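Local coordinates for coenzyme F420-dependent N(5),N(10)-methenyltetrahydromethanopterin reductase-related protein (Desulfurobacterium thermolithotrophum DSM 11699, PDB 6HUY), which binds 5,10-methenyltetrahydrofolate between its subunits and, as an Hmd-family relative, probably acts on tetrahydropterin-type one-carbon carriers, at residues B[79-84]-B[106-111]; B[85-90]-B[98-103]; B[143-148]-B[178-183]. All coordinates share one frame; numbering follows the deposited sequence.

Interaction 1: residues B[79-84]-B[106-111]; sequences AKEAEV and YLVENA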
loop_
_atom_site.group_PDB
_atom_site.type_symbol
_atom_site.label_atom_id
_atom_site.label_comp_id
_atom_site.label_asym_id
_atom_site.label_seq_id
_atom_site.Cartn_x
_atom_site.Cartn_y
_atom_site.Cartn_z
ATOM N N ALA B 79 -2.704 5.751 38.106
ATOM C CA ALA B 79 -3.044 6.871 37.235
ATOM C C ALA B 79 -3.255 8.165 38.002
ATOM O O ALA B 79 -3.148 9.248 37.411
ATOM C CB ALA B 79 -4.309 6.572 36.421
ATOM N N LYS B 80 -3.576 8.082 39.290
ATOM C CA LYS B 80 -3.865 9.285 40.052
ATOM C C LYS B 80 -2.631 10.180 40.105
ATOM O O LYS B 80 -1.514 9.714 40.340
ATOM C CB LYS B 80 -4.343 8.904 41.451
ATOM C CG LYS B 80 -5.677 8.136 41.450
ATOM C CD LYS B 80 -6.126 7.747 42.861
ATOM C CE LYS B 80 -7.483 7.053 42.857
ATOM N NZ LYS B 80 -7.898 6.657 44.225
ATOM N N GLU B 81 -2.829 11.461 39.826
ATOM C CA GLU B 81 -1.771 12.468 39.806
ATOM C C GLU B 81 -0.689 12.214 38.746
ATOM O O GLU B 81 0.344 12.893 38.753
ATOM C CB GLU B 81 -1.126 12.607 41.197
ATOM C CG GLU B 81 -2.080 13.156 42.265
ATOM C CD GLU B 81 -2.602 14.545 41.925
ATOM O OE1 GLU B 81 -3.838 14.746 41.955
ATOM O OE2 GLU B 81 -1.773 15.435 41.613
ATOM N N ALA B 82 -0.892 11.280 37.816
ATOM C CA ALA B 82 0.063 11.084 36.725
ATOM C C ALA B 82 -0.137 12.128 35.626
ATOM O O ALA B 82 -1.263 12.362 35.170
ATOM C CB ALA B 82 -0.064 9.684 36.128
ATOM N N GLU B 83 0.970 12.752 35.205
ATOM C CA GLU B 83 0.993 13.706 34.099
ATOM C C GLU B 83 1.156 13.026 32.752
ATOM O O GLU B 83 0.633 13.520 31.750
ATOM C CB GLU B 83 2.159 14.684 34.253
ATOM C CG GLU B 83 2.120 15.573 35.469
ATOM C CD GLU B 83 3.373 16.411 35.579
ATOM O OE1 GLU B 83 4.235 16.095 36.439
ATOM O OE2 GLU B 83 3.507 17.358 34.772
ATOM N N VAL B 84 1.921 11.941 32.707
ATOM C CA VAL B 84 2.209 11.200 31.489
ATOM C C VAL B 84 1.902 9.737 31.764
ATOM O O VAL B 84 2.396 9.172 32.748
ATOM C CB VAL B 84 3.677 11.361 31.050
ATOM C CG1 VAL B 84 3.946 10.562 29.802
ATOM C CG2 VAL B 84 4.032 12.827 30.830
ATOM N N TYR B 106 -9.019 9.185 36.077
ATOM C CA TYR B 106 -8.159 9.370 37.237
ATOM C C TYR B 106 -6.879 10.129 36.929
ATOM O O TYR B 106 -6.186 10.547 37.866
ATOM C CB TYR B 106 -7.808 8.008 37.849
ATOM C CG TYR B 106 -9.029 7.238 38.295
ATOM C CD1 TYR B 106 -9.599 7.464 39.538
ATOM C CD2 TYR B 106 -9.623 6.298 37.469
ATOM C CE1 TYR B 106 -10.723 6.768 39.950
ATOM C CE2 TYR B 106 -10.740 5.601 37.872
ATOM C CZ TYR B 106 -11.285 5.844 39.115
ATOM O OH TYR B 106 -12.390 5.153 39.519
ATOM N N LEU B 107 -6.549 10.318 35.655
ATOM C CA LEU B 107 -5.362 11.074 35.293
ATOM C C LEU B 107 -5.504 12.537 35.704
ATOM O O LEU B 107 -6.600 13.101 35.724
ATOM C CB LEU B 107 -5.111 10.971 33.793
ATOM C CG LEU B 107 -4.659 9.586 33.323
ATOM C CD1 LEU B 107 -4.659 9.538 31.805
ATOM C CD2 LEU B 107 -3.287 9.234 33.883
ATOM N N VAL B 108 -4.365 13.138 36.061
ATOM C CA VAL B 108 -4.338 14.536 36.467
ATOM C C VAL B 108 -4.771 15.413 35.294
ATOM O O VAL B 108 -4.675 15.027 34.122
ATOM C CB VAL B 108 -2.938 14.935 36.964
ATOM C CG1 VAL B 108 -2.025 15.337 35.800
ATOM C CG2 VAL B 108 -3.022 16.051 37.960
ATOM N N GLU B 109 -5.252 16.612 35.621
ATOM C CA GLU B 109 -5.706 17.538 34.593
ATOM C C GLU B 109 -4.593 17.796 33.584
ATOM O O GLU B 109 -3.437 18.008 33.954
ATOM C CB GLU B 109 -6.150 18.859 35.234
ATOM C CG GLU B 109 -6.937 19.806 34.306
ATOM C CD GLU B 109 -8.402 19.401 34.128
ATOM O OE1 GLU B 109 -8.902 18.574 34.920
ATOM O OE2 GLU B 109 -9.056 19.919 33.199
ATOM N N ASN B 110 -4.954 17.783 32.300
ATOM C CA ASN B 110 -4.035 18.021 31.183
ATOM C C ASN B 110 -2.985 16.923 31.018
ATOM O O ASN B 110 -1.949 17.136 30.375
ATOM C CB ASN B 110 -3.340 19.381 31.323
ATOM C CG ASN B 110 -4.325 20.516 31.468
ATOM O OD1 ASN B 110 -5.295 20.612 30.715
ATOM N ND2 ASN B 110 -4.104 21.367 32.460
ATOM N N ALA B 111 -3.219 15.744 31.586
ATOM C CA ALA B 111 -2.339 14.613 31.339
ATOM C C ALA B 111 -2.344 14.230 29.855
ATOM O O ALA B 111 -3.220 14.623 29.072
ATOM C CB ALA B 111 -2.762 13.412 32.183
HETATM O O HOH W 1 0.769 16.257 30.788
#

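Interaction 2: residues B[85-90]-B[98-103]; sequences AILFTP and KIAETI. With GUE (5,10-Methenyltetrahydrofolate), chain M.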
loop_
_atom_site.group_PDB
_atom_site.type_symbol
_atom_site.label_atom_id
_atom_site.label_comp_id
_atom_site.label_asym_id
_atom_site.label_seq_id
_atom_site.Cartn_x
_atom_site.Cartn_y
_atom_site.Cartn_z
ATOM N N ALA B 85 1.100 9.127 30.893
ATOM C CA ALA B 85 0.749 7.713 30.984
ATOM C C ALA B 85 1.205 7.037 29.697
ATOM O O ALA B 85 0.708 7.351 28.613
ATOM C CB ALA B 85 -0.756 7.524 31.211
ATOM N N ILE B 86 2.140 6.106 29.820
ATOM C CA ILE B 86 2.722 5.411 28.679
ATOM C C ILE B 86 2.174 3.991 28.669
ATOM O O ILE B 86 2.324 3.244 29.643
ATOM C CB ILE B 86 4.258 5.438 28.734
ATOM C CG1 ILE B 86 4.746 6.869 28.517
ATOM C CG2 ILE B 86 4.869 4.533 27.663
ATOM C CD1 ILE B 86 6.152 7.115 28.989
ATOM N N LEU B 87 1.535 3.622 27.570
ATOM C CA LEU B 87 0.881 2.326 27.438
ATOM C C LEU B 87 1.852 1.375 26.748
ATOM O O LEU B 87 1.963 1.356 25.518
ATOM C CB LEU B 87 -0.427 2.467 26.669
ATOM C CG LEU B 87 -1.408 3.487 27.281
ATOM C CD1 LEU B 87 -2.664 3.649 26.429
ATOM C CD2 LEU B 87 -1.794 3.082 28.685
ATOM N N PHE B 88 2.581 0.612 27.554
ATOM C CA PHE B 88 3.388 -0.482 27.038
ATOM C C PHE B 88 2.592 -1.769 27.147
ATOM O O PHE B 88 3.022 -2.761 27.731
ATOM C CB PHE B 88 4.716 -0.559 27.787
ATOM C CG PHE B 88 5.796 -1.284 27.030
ATOM C CD1 PHE B 88 6.641 -0.579 26.174
ATOM C CD2 PHE B 88 5.959 -2.674 27.152
ATOM C CE1 PHE B 88 7.637 -1.231 25.458
ATOM C CE2 PHE B 88 6.945 -3.343 26.427
ATOM C CZ PHE B 88 7.787 -2.617 25.575
ATOM N N THR B 89 1.396 -1.730 26.560
ATOM C CA THR B 89 0.334 -2.697 26.787
ATOM C C THR B 89 0.089 -3.567 25.557
ATOM O O THR B 89 0.505 -3.225 24.444
ATOM C CB THR B 89 -0.962 -1.963 27.162
ATOM O OG1 THR B 89 -1.179 -0.859 26.260
ATOM C CG2 THR B 89 -0.862 -1.429 28.581
ATOM N N PRO B 90 -0.599 -4.698 25.716
ATOM C CA PRO B 90 -0.795 -5.596 24.568
ATOM C C PRO B 90 -1.717 -5.033 23.482
ATOM O O PRO B 90 -2.718 -4.356 23.748
ATOM C CB PRO B 90 -1.386 -6.864 25.198
ATOM C CG PRO B 90 -1.042 -6.768 26.665
ATOM C CD PRO B 90 -1.049 -5.307 26.976
ATOM N N LYS B 98 -8.767 -0.983 26.735
ATOM C CA LYS B 98 -9.376 -1.171 28.044
ATOM C C LYS B 98 -8.592 -0.443 29.129
ATOM O O LYS B 98 -9.171 0.239 29.982
ATOM C CB LYS B 98 -9.463 -2.662 28.354
ATOM C CG LYS B 98 -10.414 -3.431 27.443
ATOM C CD LYS B 98 -10.154 -4.953 27.480
ATOM C CE LYS B 98 -11.335 -5.757 26.938
ATOM N NZ LYS B 98 -11.686 -5.415 25.525
ATOM N N ILE B 99 -7.266 -0.579 29.124
ATOM C CA ILE B 99 -6.469 0.076 30.160
ATOM C C ILE B 99 -6.621 1.593 30.062
ATOM O O ILE B 99 -6.852 2.283 31.067
ATOM C CB ILE B 99 -5.000 -0.368 30.059
ATOM C CG1 ILE B 99 -4.886 -1.838 30.469
ATOM C CG2 ILE B 99 -4.101 0.489 30.954
ATOM C CD1 ILE B 99 -3.569 -2.462 30.120
ATOM N N ALA B 100 -6.507 2.133 28.848
ATOM C CA ALA B 100 -6.646 3.576 28.673
ATOM C C ALA B 100 -8.001 4.058 29.176
ATOM O O ALA B 100 -8.094 5.101 29.840
ATOM C CB ALA B 100 -6.456 3.945 27.201
ATOM N N GLU B 101 -9.060 3.289 28.890
ATOM C CA GLU B 101 -10.398 3.626 29.356
ATOM C C GLU B 101 -10.497 3.554 30.880
ATOM O O GLU B 101 -11.188 4.369 31.504
ATOM C CB GLU B 101 -11.411 2.686 28.712
ATOM C CG GLU B 101 -12.763 3.317 28.537
ATOM C CD GLU B 101 -13.689 2.477 27.692
ATOM O OE1 GLU B 101 -13.785 2.754 26.466
ATOM O OE2 GLU B 101 -14.300 1.540 28.262
ATOM N N THR B 102 -9.838 2.571 31.500
ATOM C CA THR B 102 -9.897 2.463 32.956
ATOM C C THR B 102 -9.246 3.667 33.624
ATOM O O THR B 102 -9.780 4.196 34.606
ATOM C CB THR B 102 -9.224 1.174 33.445
ATOM O OG1 THR B 102 -9.790 0.035 32.786
ATOM C CG2 THR B 102 -9.450 1.004 34.936
ATOM N N ILE B 103 -8.089 4.107 33.119
ATOM C CA ILE B 103 -7.341 5.171 33.796
ATOM C C ILE B 103 -7.870 6.561 33.457
ATOM O O ILE B 103 -7.596 7.520 34.193
ATOM C CB ILE B 103 -5.835 5.094 33.467
ATOM C CG1 ILE B 103 -5.575 5.343 31.978
ATOM C CG2 ILE B 103 -5.258 3.731 33.882
ATOM C CD1 ILE B 103 -4.112 5.535 31.644
HETATM N N1 GUE M . 11.984 -2.886 16.189
HETATM C C2 GUE M . 11.199 -1.804 15.964
HETATM N N3 GUE M . 9.981 -1.674 16.533
HETATM C C4 GUE M . 9.479 -2.607 17.351
HETATM C C6 GUE M . 10.894 -5.877 18.887
HETATM C "C1'" GUE M . 5.153 -8.204 20.723
HETATM C "C2'" GUE M . 5.224 -6.808 20.632
HETATM C "C3'" GUE M . 6.400 -6.173 20.224
HETATM C "C4'" GUE M . 7.532 -6.922 19.906
HETATM C "C5'" GUE M . 7.456 -8.315 19.980
HETATM O O4 GUE M . 8.360 -2.440 17.857
HETATM C C4A GUE M . 10.279 -3.823 17.654
HETATM N N5 GUE M . 9.899 -4.886 18.503
HETATM C C7 GUE M . 11.677 -6.195 17.608
HETATM N N8 GUE M . 12.376 -4.984 17.206
HETATM C C8A GUE M . 11.601 -3.898 16.998
HETATM N N2 GUE M . 11.665 -0.837 15.133
HETATM C C9 GUE M . 9.996 -7.013 19.384
HETATM N N10 GUE M . 8.720 -6.300 19.463
HETATM C "C6'" GUE M . 6.281 -8.953 20.384
HETATM C C11 GUE M . 3.870 -8.895 21.138
HETATM O O11 GUE M . 3.616 -9.996 20.676
HETATM N N GUE M . 2.994 -8.305 21.949
HETATM C CA GUE M . 1.685 -8.905 22.161
HETATM C C GUE M . 0.556 -7.959 21.850
HETATM O OX1 GUE M . -0.524 -8.428 21.427
HETATM O OX2 GUE M . 0.738 -6.736 22.050
HETATM C CB GUE M . 1.535 -9.313 23.621
HETATM C CG GUE M . 1.724 -10.802 23.888
HETATM C CD GUE M . 1.311 -11.013 25.332
HETATM O OE1 GUE M . 2.179 -10.888 26.236
HETATM O OE2 GUE M . 0.102 -11.273 25.560
HETATM C C1 GUE M . 8.761 -5.114 19.012
#

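Interaction 3: residues B[143-148]-B[178-183]; sequences STMHPA and EKLKKL. With GUE (5,10-Methenyltetrahydrofolate), chain M.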
loop_
_atom_site.group_PDB
_atom_site.type_symbol
_atom_site.label_atom_id
_atom_site.label_comp_id
_atom_site.label_asym_id
_atom_site.label_seq_id
_atom_site.Cartn_x
_atom_site.Cartn_y
_atom_site.Cartn_z
ATOM N N SER B 143 -0.646 11.215 22.442
ATOM C CA SER B 143 0.552 11.217 21.624
ATOM C C SER B 143 1.249 9.872 21.779
ATOM O O SER B 143 0.592 8.858 22.035
ATOM C CB SER B 143 1.473 12.368 22.030
ATOM O OG SER B 143 2.647 12.417 21.240
ATOM N N THR B 144 2.570 9.838 21.619
ATOM C CA THR B 144 3.288 8.577 21.633
ATOM C C THR B 144 4.646 8.745 22.292
ATOM O O THR B 144 5.224 9.835 22.324
ATOM C CB THR B 144 3.493 8.016 20.213
ATOM O OG1 THR B 144 4.317 8.913 19.444
ATOM C CG2 THR B 144 2.170 7.819 19.517
ATOM N N MET B 145 5.135 7.626 22.826
ATOM C CA MET B 145 6.530 7.452 23.225
ATOM C C MET B 145 7.033 6.150 22.596
ATOM O O MET B 145 7.335 5.162 23.266
ATOM C CB MET B 145 6.659 7.454 24.747
ATOM C CG MET B 145 6.466 8.823 25.367
ATOM S SD MET B 145 7.812 9.961 24.981
ATOM C CE MET B 145 9.039 9.401 26.163
ATOM N N HIS B 146 7.087 6.149 21.266
ATOM C CA HIS B 146 7.389 4.937 20.524
ATOM C C HIS B 146 8.896 4.743 20.517
ATOM O O HIS B 146 9.609 5.530 19.888
ATOM C CB HIS B 146 6.847 5.017 19.095
ATOM C CG HIS B 146 6.741 3.690 18.417
ATOM N ND1 HIS B 146 7.648 2.675 18.622
ATOM C CD2 HIS B 146 5.824 3.205 17.544
ATOM C CE1 HIS B 146 7.299 1.621 17.906
ATOM N NE2 HIS B 146 6.197 1.917 17.237
ATOM N N PRO B 147 9.427 3.722 21.199
ATOM C CA PRO B 147 10.884 3.527 21.211
ATOM C C PRO B 147 11.471 3.149 19.863
ATOM O O PRO B 147 12.700 3.233 19.708
ATOM C CB PRO B 147 11.078 2.399 22.233
ATOM C CG PRO B 147 9.788 1.661 22.225
ATOM C CD PRO B 147 8.729 2.697 21.990
ATOM N N ALA B 148 10.657 2.707 18.899
ATOM C CA ALA B 148 11.173 2.304 17.589
ATOM C C ALA B 148 12.405 1.419 17.776
ATOM O O ALA B 148 13.380 1.501 17.014
ATOM C CB ALA B 148 11.489 3.520 16.730
ATOM N N GLU B 178 5.918 19.003 24.834
ATOM C CA GLU B 178 7.159 19.404 25.489
ATOM C C GLU B 178 7.516 18.459 26.630
ATOM O O GLU B 178 8.691 18.149 26.840
ATOM C CB GLU B 178 7.056 20.842 25.987
ATOM C CG GLU B 178 7.125 21.856 24.870
ATOM C CD GLU B 178 7.963 23.053 25.234
ATOM O OE1 GLU B 178 7.950 23.464 26.422
ATOM O OE2 GLU B 178 8.653 23.569 24.325
ATOM N N LYS B 179 6.521 17.971 27.371
ATOM C CA LYS B 179 6.827 17.024 28.438
ATOM C C LYS B 179 7.409 15.733 27.869
ATOM O O LYS B 179 8.355 15.168 28.430
ATOM C CB LYS B 179 5.581 16.734 29.266
ATOM C CG LYS B 179 5.096 17.901 30.089
ATOM C CD LYS B 179 3.955 17.443 31.000
ATOM C CE LYS B 179 3.122 18.607 31.512
ATOM N NZ LYS B 179 2.139 18.159 32.531
ATOM N N LEU B 180 6.874 15.265 26.741
ATOM C CA LEU B 180 7.405 14.052 26.123
ATOM C C LEU B 180 8.822 14.264 25.585
ATOM O O LEU B 180 9.679 13.383 25.720
ATOM C CB LEU B 180 6.458 13.582 25.016
ATOM C CG LEU B 180 5.011 13.377 25.474
ATOM C CD1 LEU B 180 4.132 12.874 24.356
ATOM C CD2 LEU B 180 4.951 12.406 26.634
ATOM N N LYS B 181 9.094 15.422 24.981
ATOM C CA LYS B 181 10.458 15.727 24.550
ATOM C C LYS B 181 11.413 15.748 25.735
ATOM O O LYS B 181 12.544 15.261 25.642
ATOM C CB LYS B 181 10.495 17.070 23.815
ATOM C CG LYS B 181 9.922 17.027 22.405
ATOM C CD LYS B 181 9.395 18.387 21.950
ATOM C CE LYS B 181 10.513 19.320 21.545
ATOM N NZ LYS B 181 10.077 20.761 21.549
ATOM N N LYS B 182 10.963 16.305 26.863
ATOM C CA LYS B 182 11.782 16.351 28.069
ATOM C C LYS B 182 12.146 14.947 28.548
ATOM O O LYS B 182 13.308 14.679 28.892
ATOM C CB LYS B 182 11.034 17.119 29.157
ATOM C CG LYS B 182 11.742 17.194 30.522
ATOM C CD LYS B 182 12.584 18.442 30.653
ATOM C CE LYS B 182 13.018 18.649 32.095
ATOM N NZ LYS B 182 14.447 18.309 32.293
ATOM N N LEU B 183 11.164 14.040 28.589
ATOM C CA LEU B 183 11.446 12.672 29.009
ATOM C C LEU B 183 12.446 12.003 28.074
ATOM O O LEU B 183 13.310 11.239 28.519
ATOM C CB LEU B 183 10.150 11.863 29.069
ATOM C CG LEU B 183 9.151 12.267 30.154
ATOM C CD1 LEU B 183 7.894 11.460 29.993
ATOM C CD2 LEU B 183 9.731 12.071 31.549
HETATM N N1 GUE M . 11.984 -2.886 16.189
HETATM C C2 GUE M . 11.199 -1.804 15.964
HETATM N N3 GUE M . 9.981 -1.674 16.533
HETATM C C4 GUE M . 9.479 -2.607 17.351
HETATM C C6 GUE M . 10.894 -5.877 18.887
HETATM C "C1'" GUE M . 5.153 -8.204 20.723
HETATM C "C2'" GUE M . 5.224 -6.808 20.632
HETATM C "C3'" GUE M . 6.400 -6.173 20.224
HETATM C "C4'" GUE M . 7.532 -6.922 19.906
HETATM C "C5'" GUE M . 7.456 -8.315 19.980
HETATM O O4 GUE M . 8.360 -2.440 17.857
HETATM C C4A GUE M . 10.279 -3.823 17.654
HETATM N N5 GUE M . 9.899 -4.886 18.503
HETATM C C7 GUE M . 11.677 -6.195 17.608
HETATM N N8 GUE M . 12.376 -4.984 17.206
HETATM C C8A GUE M . 11.601 -3.898 16.998
HETATM N N2 GUE M . 11.665 -0.837 15.133
HETATM C C9 GUE M . 9.996 -7.013 19.384
HETATM N N10 GUE M . 8.720 -6.300 19.463
HETATM C "C6'" GUE M . 6.281 -8.953 20.384
HETATM C C11 GUE M . 3.870 -8.895 21.138
HETATM O O11 GUE M . 3.616 -9.996 20.676
HETATM N N GUE M . 2.994 -8.305 21.949
HETATM C CA GUE M . 1.685 -8.905 22.161
HETATM C C GUE M . 0.556 -7.959 21.850
HETATM O OX1 GUE M . -0.524 -8.428 21.427
HETATM O OX2 GUE M . 0.738 -6.736 22.050
HETATM C CB GUE M . 1.535 -9.313 23.621
HETATM C CG GUE M . 1.724 -10.802 23.888
HETATM C CD GUE M . 1.311 -11.013 25.332
HETATM O OE1 GUE M . 2.179 -10.888 26.236
HETATM O OE2 GUE M . 0.102 -11.273 25.560
HETATM C C1 GUE M . 8.761 -5.114 19.012
#

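Interaction 1: residues B[79-84]-B[106-111]
The end of helix 75-79 and the loop after it run past the loop 106-111, each bent by a type II beta turn (A79 to A82, V108 to A111), with CA atoms 4.4 Å apart where E83 faces A111. The N-H of V108 gives the one conventional hydrogen bond across, and it is weak: N lies 3.3 Å from A82 O, with 148° at the hydrogen. Two further carbonyls are approached by CA-H groups: K80 CA sits 3.4 Å from Y106 O and A111 CA is 3.2 Å from E83 O. A water closes the far end by donating to E83 O and to N110 O.

V108 points at 79-84 and brings both of its branches to it. Its chi1 of 85° puts CG1 between its own N and carbonyl carbon, bringing that methyl to 3.1 Å from A82 O, a tight approach, while CG2 reaches E81 OE2. L107 starts out away from 79-84, yet its CD2 returns to lie 3.8 Å from A79 CB and also meets A82 CB. K80 and Y106 run alongside each other in the same direction, the methylene CE approaching ring atom CD1 obliquely at 4.0 Å; the amine beyond is paired with E77.

The contact thus joins the exit of helix 75-79 to the link between helix 95-103 and strand 112-115. A79 and A82 also pack on strand 2-6, L107 packs on I113, and R137 donates from NH1 to the carbonyl O of L107.

Interaction 2: residues B[85-90]-B[98-103]
L87 lies over the inner face of helix 95-103, its two methyls shared between neighbouring helix residues. CD1 meets A100 CB at 3.9 Å, and CD2 comes to 4.1 Å from I99 CG2, the leucine and isoleucine sliding past each other in opposite directions. L87 has CG anti to its carbonyl carbon (chi1 -56°) with an extended chi2, which carries the forked end out from the strand to straddle this pair.

Beyond L87 on either side, the contact is completed by one pair each. At the start of the strand, A85 CB is touched by the CD1 methyl of I103 at 3.9 Å. That isoleucine places CG1 between its backbone N and carbonyl carbon (chi1 64°), and from there its extended chain points back to the sheet. Past the strand's end, T89 and I99 reach toward each other tip to tip. The modelled 3.3 Å between T89 CG2 and I99 CD1 is shorter than ordinary van der Waals contact, so its exact value is doubtful. The hydroxyl of T89 is turned to the other side of CB and is hydrogen-bonded to T96.

The helix runs almost back along the strand, at 161° between the two short axes and 10.1 Å at closest approach, as expected of the first half of the beta-alpha-beta crossover from strand 84-87 through helix 95-103 to strand 112-115. L124 of helix 121-135 packs on both L87 and A100.

Between the two segments the contact is carried by aliphatic packing, without a hydrogen bond, while T96 of the same helix adds hydrogen bonds to T89 and P90. Past the strand the surroundings turn polar: P90 CA comes within 3.2 Å of OX2 of the bound methenyltetrahydrofolate, and F91 N and R92 NE hydrogen-bond to the ligand.

Interaction 3: residues B[143-148]-B[178-183]
M145 and L180 meet without any ring between them; the flat group of this region is the imidazole of H146, farther along the chain, with O4 of methenyltetrahydrofolate at its edge, near the ring plane and 4.2 Å from CE1. At ND1 the ring accepts the N-H of A148, N to ND1 3.0 Å, a fairly straight bond (157°) whose donor is tilted 29° out of the ring plane. NE2 is bonded to D204, so both ring nitrogens are engaged and the ring's rotation is defined.

The packing on helix 174-186 is carried by M145, bent at chi2 and chi3 (-69° for the former), which folds its end along the helix. The sulfur SD rests 3.9 Å from L180 CB, and the methyl CE reaches L183 CB at 4.0 Å, the two side chains crossing at about a right angle. L180 in turn splits its methyls: CD2 lies against the CG and SD of M145, whereas CD1 touches S143 OG at 3.5 Å. That hydroxyl is hydrogen-bonded to A162 O, which satisfies it beside an apolar neighbour.

Across the segments the chemistry is wholly van der Waals, with no hydrogen bond. Strand 141-144 and the residue after it pack on helix 174-186 through M145, L180 and L183, with the S143 side chain against L180 CD1, while the hydrogen bonds of H146, to A148 and D204, set its ring beside the ligand without a bond to it.

How the interactions relate
All three contacts lie in the Rossmann-like N-terminal domain and meet around strand 84-87. Interactions 1 and 2 touch through A79 CB and I103 CB, 3.6 Å apart, with centres about 13 Å apart. Interaction 1 reaches interaction 3 by a salt bridge, E83 OE2 to K179 NZ at 2.7 Å, and by V84 CG1 against L180 CD2 at 3.8 Å. On the sheet face turned away from helix 95-103, I86 CD1 meets M145 CG at 4.0 Å, joining interactions 2 and 3. These last two also lead to the same methenyltetrahydrofolate: P90 is near its glutamate carboxylate and A148 near its pterin, a site completed by S270 and S273 of the neighbouring subunit.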